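Local structure of protein B (Streptococcus agalactiae, 5H6I) at residues 180-185 against 218-223; 131-136 against 149-154; 39-44 against 97-102. The protein is a secreted pore-forming toxin, the CAMP factor, which permeabilises membranes and is classed among the bacterial Fc-binding proteins that bind IgG. All blocks are in the same frame, centred on the assembly; numbering follows the deposited sequence.

All three contacts join helices of an all-helical chain, but they fall into two groups. Interactions 2 and 3 lie on the same side of the chain's centre, about 16 Å apart between centres, and touch through Ala101, which meets both Leu134 and Val152; together they tie helices 35-58, 93-115, 121-139 and 145-163 into one bundle. Both are buried and largely apolar, with lysine chains at their margins. Interaction 1 lies on the opposite side of the centre, about 31 Å from interaction 2 between centres, and joins helices 179-196 and 203-220. It is only partly buried, and there an amide-carboxylate hydrogen bond accompanies the leucine packing.

Interaction 1: residues 180-185 against 218-223; sequences SKLDKE and GVQLNP
Helices 179-196 and 203-220 of the C-terminal three-helix group meet here, where the start of the first, within the repeat 178-188, faces the last turn of the second through Leu182, Asp183 and Gln220. Leu182 is buried and supplies the apolar half of the contact. Its CD2 methyl lies 3.8 Å from Gln220 CB and 4.0 Å from Val219 CG1, so that one branch bridges two successive residues. Ile234 of helix 227-245 also touches Leu182, while Glu233 of that helix meets Val219, bringing the third helix against this seam.

The polar half lies beside it. Lys179 NZ hydrogen-bonds the backbone O of Gln220 and of Asn222, tying segment 218-223 to helix 179-196. Gln220 sends its extended chain across to the same helix, CG anti to the backbone N (chi1 164°), and its amide oxygen OE1 comes to 3.4 Å from Asp183 CA. The side-chain amide itself donates to the carboxylate: Gln220 NE2 lies 2.6 Å from Asp183 OD2, with a bent N-H...O angle of 143°. It approaches on the anti side of OD2, 24° out of the carboxylate plane.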
# COMPACT_ATOMS: atom_id res chain seq x y z
N SER A 180 -3.81 6.23 -8.94
CA SER A 180 -3.90 4.82 -8.60
C SER A 180 -5.11 4.17 -9.26
O SER A 180 -5.06 3.00 -9.66
CB SER A 180 -3.97 4.65 -7.08
OG SER A 180 -4.02 3.28 -6.72
N LYS A 181 -6.21 4.92 -9.39
CA LYS A 181 -7.40 4.38 -10.05
C LYS A 181 -7.16 4.21 -11.55
O LYS A 181 -7.60 3.22 -12.14
CB LYS A 181 -8.60 5.29 -9.79
CG LYS A 181 -8.65 5.88 -8.40
CD LYS A 181 -8.69 4.81 -7.32
CE LYS A 181 -8.36 5.38 -5.96
NZ LYS A 181 -7.12 6.21 -5.99
N LEU A 182 -6.49 5.18 -12.18
CA LEU A 182 -6.13 5.04 -13.58
C LEU A 182 -5.16 3.88 -13.79
O LEU A 182 -5.27 3.14 -14.77
CB LEU A 182 -5.54 6.35 -14.10
CG LEU A 182 -4.73 6.36 -15.41
CD1 LEU A 182 -5.52 5.79 -16.58
CD2 LEU A 182 -4.26 7.78 -15.72
N ASP A 183 -4.22 3.72 -12.86
CA ASP A 183 -3.29 2.59 -12.94
C ASP A 183 -4.03 1.26 -12.88
O ASP A 183 -3.73 0.34 -13.65
CB ASP A 183 -2.25 2.69 -11.83
CG ASP A 183 -1.05 1.80 -12.07
OD1 ASP A 183 -1.19 0.56 -12.00
OD2 ASP A 183 0.05 2.34 -12.34
N LYS A 184 -4.99 1.15 -11.96
CA LYS A 184 -5.78 -0.08 -11.88
C LYS A 184 -6.68 -0.25 -13.10
O LYS A 184 -6.95 -1.39 -13.50
CB LYS A 184 -6.62 -0.08 -10.60
CG LYS A 184 -6.59 -1.39 -9.84
CD LYS A 184 -5.18 -1.74 -9.39
CE LYS A 184 -5.18 -2.91 -8.42
NZ LYS A 184 -5.76 -4.14 -9.03
N GLU A 185 -7.13 0.85 -13.69
CA GLU A 185 -7.97 0.75 -14.89
C GLU A 185 -7.16 0.32 -16.10
O GLU A 185 -7.70 -0.36 -16.99
CB GLU A 185 -8.67 2.09 -15.16
CG GLU A 185 -9.85 1.99 -16.11
CD GLU A 185 -10.94 1.06 -15.59
OE1 GLU A 185 -11.16 1.02 -14.36
OE2 GLU A 185 -11.57 0.37 -16.41
N GLY A 218 0.43 7.65 -20.84
CA GLY A 218 1.00 8.99 -20.96
C GLY A 218 0.36 9.97 -20.01
O GLY A 218 1.03 10.86 -19.48
N VAL A 219 -0.95 9.84 -19.78
CA VAL A 219 -1.62 10.69 -18.80
C VAL A 219 -1.13 10.36 -17.40
O VAL A 219 -0.92 11.26 -16.57
CB VAL A 219 -3.15 10.54 -18.92
CG1 VAL A 219 -3.85 11.17 -17.73
CG2 VAL A 219 -3.64 11.16 -20.22
N GLN A 220 -0.94 9.07 -17.10
CA GLN A 220 -0.44 8.67 -15.79
C GLN A 220 0.97 9.19 -15.55
O GLN A 220 1.31 9.55 -14.41
CB GLN A 220 -0.49 7.15 -15.66
CG GLN A 220 0.34 6.58 -14.52
CD GLN A 220 -0.00 5.13 -14.22
OE1 GLN A 220 -1.14 4.70 -14.42
NE2 GLN A 220 0.98 4.38 -13.73
N LEU A 221 1.79 9.25 -16.59
CA LEU A 221 3.16 9.74 -16.46
C LEU A 221 3.26 11.26 -16.52
O LEU A 221 4.36 11.80 -16.34
CB LEU A 221 4.05 9.12 -17.54
CG LEU A 221 4.27 7.61 -17.45
CD1 LEU A 221 4.77 7.06 -18.78
CD2 LEU A 221 5.24 7.27 -16.33
N ASN A 222 2.15 11.95 -16.77
CA ASN A 222 2.15 13.41 -16.85
C ASN A 222 2.04 14.00 -15.46
O ASN A 222 1.01 13.82 -14.79
CB ASN A 222 1.01 13.89 -17.75
CG ASN A 222 1.14 15.35 -18.14
OD1 ASN A 222 1.86 16.12 -17.50
ND2 ASN A 222 0.44 15.75 -19.20
N PRO A 223 3.06 14.72 -14.98
CA PRO A 223 2.98 15.32 -13.64
C PRO A 223 2.10 16.55 -13.57
O PRO A 223 1.92 17.10 -12.47
CB PRO A 223 4.44 15.68 -13.33
CG PRO A 223 5.27 15.00 -14.39
CD PRO A 223 4.38 14.91 -15.59

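Interaction 2: residues 131-136 against 149-154; sequences ITKLVI and KAQVND
Leu134 and Gln151 lie at the centre of an antiparallel helix pair, the hairpin of helices 121-139 and 145-163. The short segments 131-136 and 149-154 run at 166° to each other with their axes 9.2 Å apart, and the closest alpha carbons, those of Leu134 and Gln151, are separated by 5.8 Å.

The tight part is made of aliphatic carbon. Gln151 lays its methylene portion against helix 121-139: its CG comes to 3.6 Å from Leu134 CA, a side chain resting directly on the opposing backbone. On the other flank of Gln151, both methyls of Leu134 approach one methyl of Val152 from the same side, CD1 at 3.7 Å and CD2 at 4.0 Å from Val152 CG2. All three of these residues are buried.

A bend at chi2 (50°) turns the Gln151 amide away from Leu134 and toward Lys133, whose chain lies roughly perpendicular to the glutamine. The contact is still close at the base of the lysine, where Gln151 NE2 packs 3.6 Å from Lys133 CB, a van der Waals approach to a methylene. It opens at Lys133 CE, 4.1 Å from Gln151 NE2, and runs out at the partly exposed end of the lysine. Lys133 NZ stops 4.7 Å from OD2 of the exposed Asp154; the opposite charges may attract each other weakly, without a formed salt bridge.

Helix 93-115 packs against the apolar flank, where Val105 touches Leu134 and Asp104 touches Val152. Val155, one turn on from Gln151 in helix 145-163, adds a further contact to Leu134. On another face of helix 121-139, Thr132 meets Pro67 and Val135 meets Glu70 of helix 65-84, so the hairpin joins the larger N-terminal bundle.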
# COMPACT_ATOMS: atom_id res chain seq x y z
N ILE A 131 3.83 6.29 10.28
CA ILE A 131 4.13 4.87 10.13
C ILE A 131 5.64 4.64 10.18
O ILE A 131 6.11 3.64 10.72
CB ILE A 131 3.52 4.32 8.82
CG1 ILE A 131 2.02 4.62 8.77
CG2 ILE A 131 3.77 2.83 8.70
CD1 ILE A 131 1.34 4.09 7.53
N THR A 132 6.41 5.58 9.62
CA THR A 132 7.86 5.51 9.72
C THR A 132 8.30 5.54 11.18
O THR A 132 9.15 4.75 11.61
CB THR A 132 8.50 6.66 8.94
OG1 THR A 132 8.37 6.41 7.53
CG2 THR A 132 9.97 6.81 9.30
N LYS A 133 7.71 6.45 11.97
CA LYS A 133 8.05 6.52 13.39
C LYS A 133 7.67 5.25 14.12
O LYS A 133 8.32 4.88 15.11
CB LYS A 133 7.35 7.73 14.03
CG LYS A 133 8.23 8.97 14.11
CD LYS A 133 7.43 10.24 13.89
CE LYS A 133 6.51 10.54 15.06
NZ LYS A 133 5.75 11.81 14.87
N LEU A 134 6.63 4.55 13.66
CA LEU A 134 6.23 3.31 14.32
C LEU A 134 7.19 2.17 13.98
O LEU A 134 7.63 1.44 14.88
CB LEU A 134 4.80 2.94 13.91
CG LEU A 134 4.25 1.64 14.50
CD1 LEU A 134 4.48 1.60 16.00
CD2 LEU A 134 2.77 1.50 14.18
N VAL A 135 7.53 2.02 12.70
CA VAL A 135 8.43 0.94 12.29
C VAL A 135 9.81 1.13 12.92
O VAL A 135 10.49 0.15 13.25
CB VAL A 135 8.51 0.87 10.75
CG1 VAL A 135 9.47 -0.22 10.31
CG2 VAL A 135 7.13 0.63 10.17
N ILE A 136 10.24 2.38 13.10
CA ILE A 136 11.52 2.63 13.74
C ILE A 136 11.53 2.08 15.16
O ILE A 136 12.51 1.47 15.60
CB ILE A 136 11.84 4.14 13.72
CG1 ILE A 136 12.30 4.56 12.32
CG2 ILE A 136 12.91 4.49 14.75
CD1 ILE A 136 12.51 6.05 12.17
N LYS A 149 3.80 0.99 22.19
CA LYS A 149 2.35 1.14 22.29
C LYS A 149 1.94 2.61 22.25
O LYS A 149 0.86 2.93 21.73
CB LYS A 149 1.85 0.48 23.58
CG LYS A 149 0.34 0.51 23.75
CD LYS A 149 -0.37 -0.06 22.53
CE LYS A 149 -1.66 0.69 22.24
NZ LYS A 149 -2.36 0.15 21.05
N ALA A 150 2.77 3.51 22.79
CA ALA A 150 2.47 4.93 22.70
C ALA A 150 2.52 5.42 21.26
O ALA A 150 1.75 6.29 20.86
CB ALA A 150 3.44 5.73 23.57
N GLN A 151 3.43 4.85 20.45
CA GLN A 151 3.53 5.26 19.06
C GLN A 151 2.39 4.69 18.22
O GLN A 151 1.98 5.31 17.24
CB GLN A 151 4.88 4.82 18.49
CG GLN A 151 5.17 5.35 17.09
CD GLN A 151 4.96 6.85 16.97
OE1 GLN A 151 5.40 7.62 17.82
NE2 GLN A 151 4.27 7.26 15.91
N VAL A 152 1.87 3.52 18.60
CA VAL A 152 0.72 2.96 17.89
C VAL A 152 -0.49 3.87 18.05
O VAL A 152 -1.26 4.08 17.10
CB VAL A 152 0.42 1.53 18.40
CG1 VAL A 152 -0.98 1.10 18.01
CG2 VAL A 152 1.46 0.56 17.86
N ASN A 153 -0.66 4.46 19.24
CA ASN A 153 -1.74 5.41 19.44
C ASN A 153 -1.49 6.71 18.69
O ASN A 153 -2.44 7.36 18.23
CB ASN A 153 -1.93 5.69 20.93
CG ASN A 153 -2.40 4.46 21.69
OD1 ASN A 153 -3.19 3.66 21.18
ND2 ASN A 153 -1.93 4.31 22.92
N ASP A 154 -0.22 7.11 18.55
CA ASP A 154 0.10 8.26 17.71
C ASP A 154 -0.35 8.03 16.27
O ASP A 154 -0.90 8.94 15.63
CB ASP A 154 1.61 8.53 17.75
CG ASP A 154 1.96 9.76 18.57
OD1 ASP A 154 1.10 10.23 19.34
OD2 ASP A 154 3.10 10.25 18.43

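Interaction 3: residues 39-44 against 97-102; sequences QQMAQK and SRVEAL
Val99 projects from helix 93-115 toward Met41 and Lys44 of helix 35-58, a packing contact within the N-terminal helical bundle of the CAMP factor. Segment 97-102 falls in the region 57-120 that binds the IgG constant region.

The apolar interactions divide between the two valine methyls. Val99 CG2 faces Met41, whose CB makes the closest approach at 4.2 Å; the sulfur SD of Met41 stays 4.6 Å from Val99 CG2, and the terminal methyl turns off the valine. Val99 CG1 instead meets the aliphatic stem of Lys44, with Lys44 CG at 3.8 Å and Lys44 CB at 4.2 Å. The two side chains lie alongside one another, pointing opposite ways. With chi1 near 180° (-174°) the lysine stem runs out beside its own carbonyl carbon and against Val99. Leu45, the next residue of helix 35-58, also touches Val99. The contact is modest in extent, with 147 Å² buried over both sides and 6.8 Å between the alpha carbons of Met41 and Val99.

The polar interactions belong to the far end of Lys44, which links both helices beyond the valine: Lys44 NZ is held by a salt bridge to Asp48 OD1, one turn further along its own helix, and by a hydrogen bond with Thr103 OG1 of helix 93-115.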
# COMPACT_ATOMS: atom_id res chain seq x y z
N GLN A 39 5.72 -20.05 18.24
CA GLN A 39 5.27 -20.41 16.91
C GLN A 39 4.02 -19.65 16.48
O GLN A 39 3.74 -19.57 15.28
CB GLN A 39 5.02 -21.92 16.81
CG GLN A 39 4.75 -22.62 18.13
CD GLN A 39 4.37 -24.08 17.94
OE1 GLN A 39 4.31 -24.58 16.82
NE2 GLN A 39 4.13 -24.77 19.05
N GLN A 40 3.25 -19.10 17.43
CA GLN A 40 2.15 -18.22 17.05
C GLN A 40 2.66 -16.98 16.35
O GLN A 40 2.21 -16.63 15.25
CB GLN A 40 1.32 -17.83 18.28
CG GLN A 40 0.99 -18.95 19.23
CD GLN A 40 0.44 -18.44 20.55
OE1 GLN A 40 0.89 -17.41 21.06
NE2 GLN A 40 -0.53 -19.15 21.11
N MET A 41 3.62 -16.29 16.97
CA MET A 41 4.18 -15.08 16.37
C MET A 41 4.95 -15.40 15.09
O MET A 41 4.94 -14.61 14.14
CB MET A 41 5.08 -14.36 17.38
CG MET A 41 4.31 -13.68 18.50
SD MET A 41 5.38 -13.19 19.86
CE MET A 41 6.15 -14.75 20.27
N ALA A 42 5.62 -16.56 15.05
CA ALA A 42 6.31 -16.96 13.84
C ALA A 42 5.33 -17.15 12.69
O ALA A 42 5.62 -16.77 11.54
CB ALA A 42 7.10 -18.25 14.08
N GLN A 43 4.16 -17.72 12.97
CA GLN A 43 3.12 -17.84 11.95
C GLN A 43 2.47 -16.49 11.67
O GLN A 43 2.05 -16.23 10.54
CB GLN A 43 2.08 -18.87 12.37
CG GLN A 43 2.57 -20.30 12.34
CD GLN A 43 1.79 -21.21 13.27
OE1 GLN A 43 0.69 -20.87 13.71
NE2 GLN A 43 2.35 -22.38 13.56
N LYS A 44 2.36 -15.63 12.69
CA LYS A 44 1.83 -14.29 12.47
C LYS A 44 2.78 -13.46 11.62
O LYS A 44 2.34 -12.66 10.78
CB LYS A 44 1.57 -13.60 13.81
CG LYS A 44 0.89 -12.25 13.69
CD LYS A 44 -0.54 -12.39 13.21
CE LYS A 44 -1.23 -11.04 13.13
NZ LYS A 44 -0.62 -10.16 12.09
N SER A 97 5.02 -7.39 21.45
CA SER A 97 4.56 -6.03 21.21
C SER A 97 5.04 -5.50 19.86
O SER A 97 4.36 -4.66 19.25
CB SER A 97 5.02 -5.11 22.34
OG SER A 97 4.70 -5.66 23.60
N ARG A 98 6.19 -5.98 19.39
CA ARG A 98 6.66 -5.58 18.07
C ARG A 98 5.89 -6.29 16.96
O ARG A 98 5.62 -5.70 15.91
CB ARG A 98 8.16 -5.87 17.95
CG ARG A 98 9.00 -5.18 19.01
CD ARG A 98 10.45 -5.61 18.97
NE ARG A 98 11.23 -5.02 20.05
CZ ARG A 98 11.74 -3.79 20.02
NH1 ARG A 98 11.57 -3.03 18.95
NH2 ARG A 98 12.43 -3.33 21.05
N VAL A 99 5.53 -7.56 17.18
CA VAL A 99 4.74 -8.29 16.19
C VAL A 99 3.34 -7.70 16.09
O VAL A 99 2.79 -7.56 14.99
CB VAL A 99 4.71 -9.78 16.54
CG1 VAL A 99 3.65 -10.51 15.73
CG2 VAL A 99 6.08 -10.41 16.31
N GLU A 100 2.74 -7.34 17.22
CA GLU A 100 1.40 -6.76 17.21
C GLU A 100 1.40 -5.40 16.52
O GLU A 100 0.47 -5.07 15.78
CB GLU A 100 0.86 -6.63 18.63
CG GLU A 100 0.56 -7.96 19.30
CD GLU A 100 0.44 -7.83 20.81
OE1 GLU A 100 0.88 -6.80 21.35
OE2 GLU A 100 -0.11 -8.75 21.44
N ALA A 101 2.44 -4.59 16.75
CA ALA A 101 2.52 -3.28 16.12
C ALA A 101 2.66 -3.36 14.61
O ALA A 101 2.38 -2.37 13.92
CB ALA A 101 3.68 -2.48 16.71
N LEU A 102 3.08 -4.51 14.08
CA LEU A 102 3.13 -4.68 12.63
C LEU A 102 1.73 -4.76 12.04
O LEU A 102 1.51 -4.34 10.89
CB LEU A 102 3.93 -5.92 12.27
CG LEU A 102 5.45 -5.73 12.26
CD1 LEU A 102 6.15 -7.07 12.08
CD2 LEU A 102 5.87 -4.75 11.18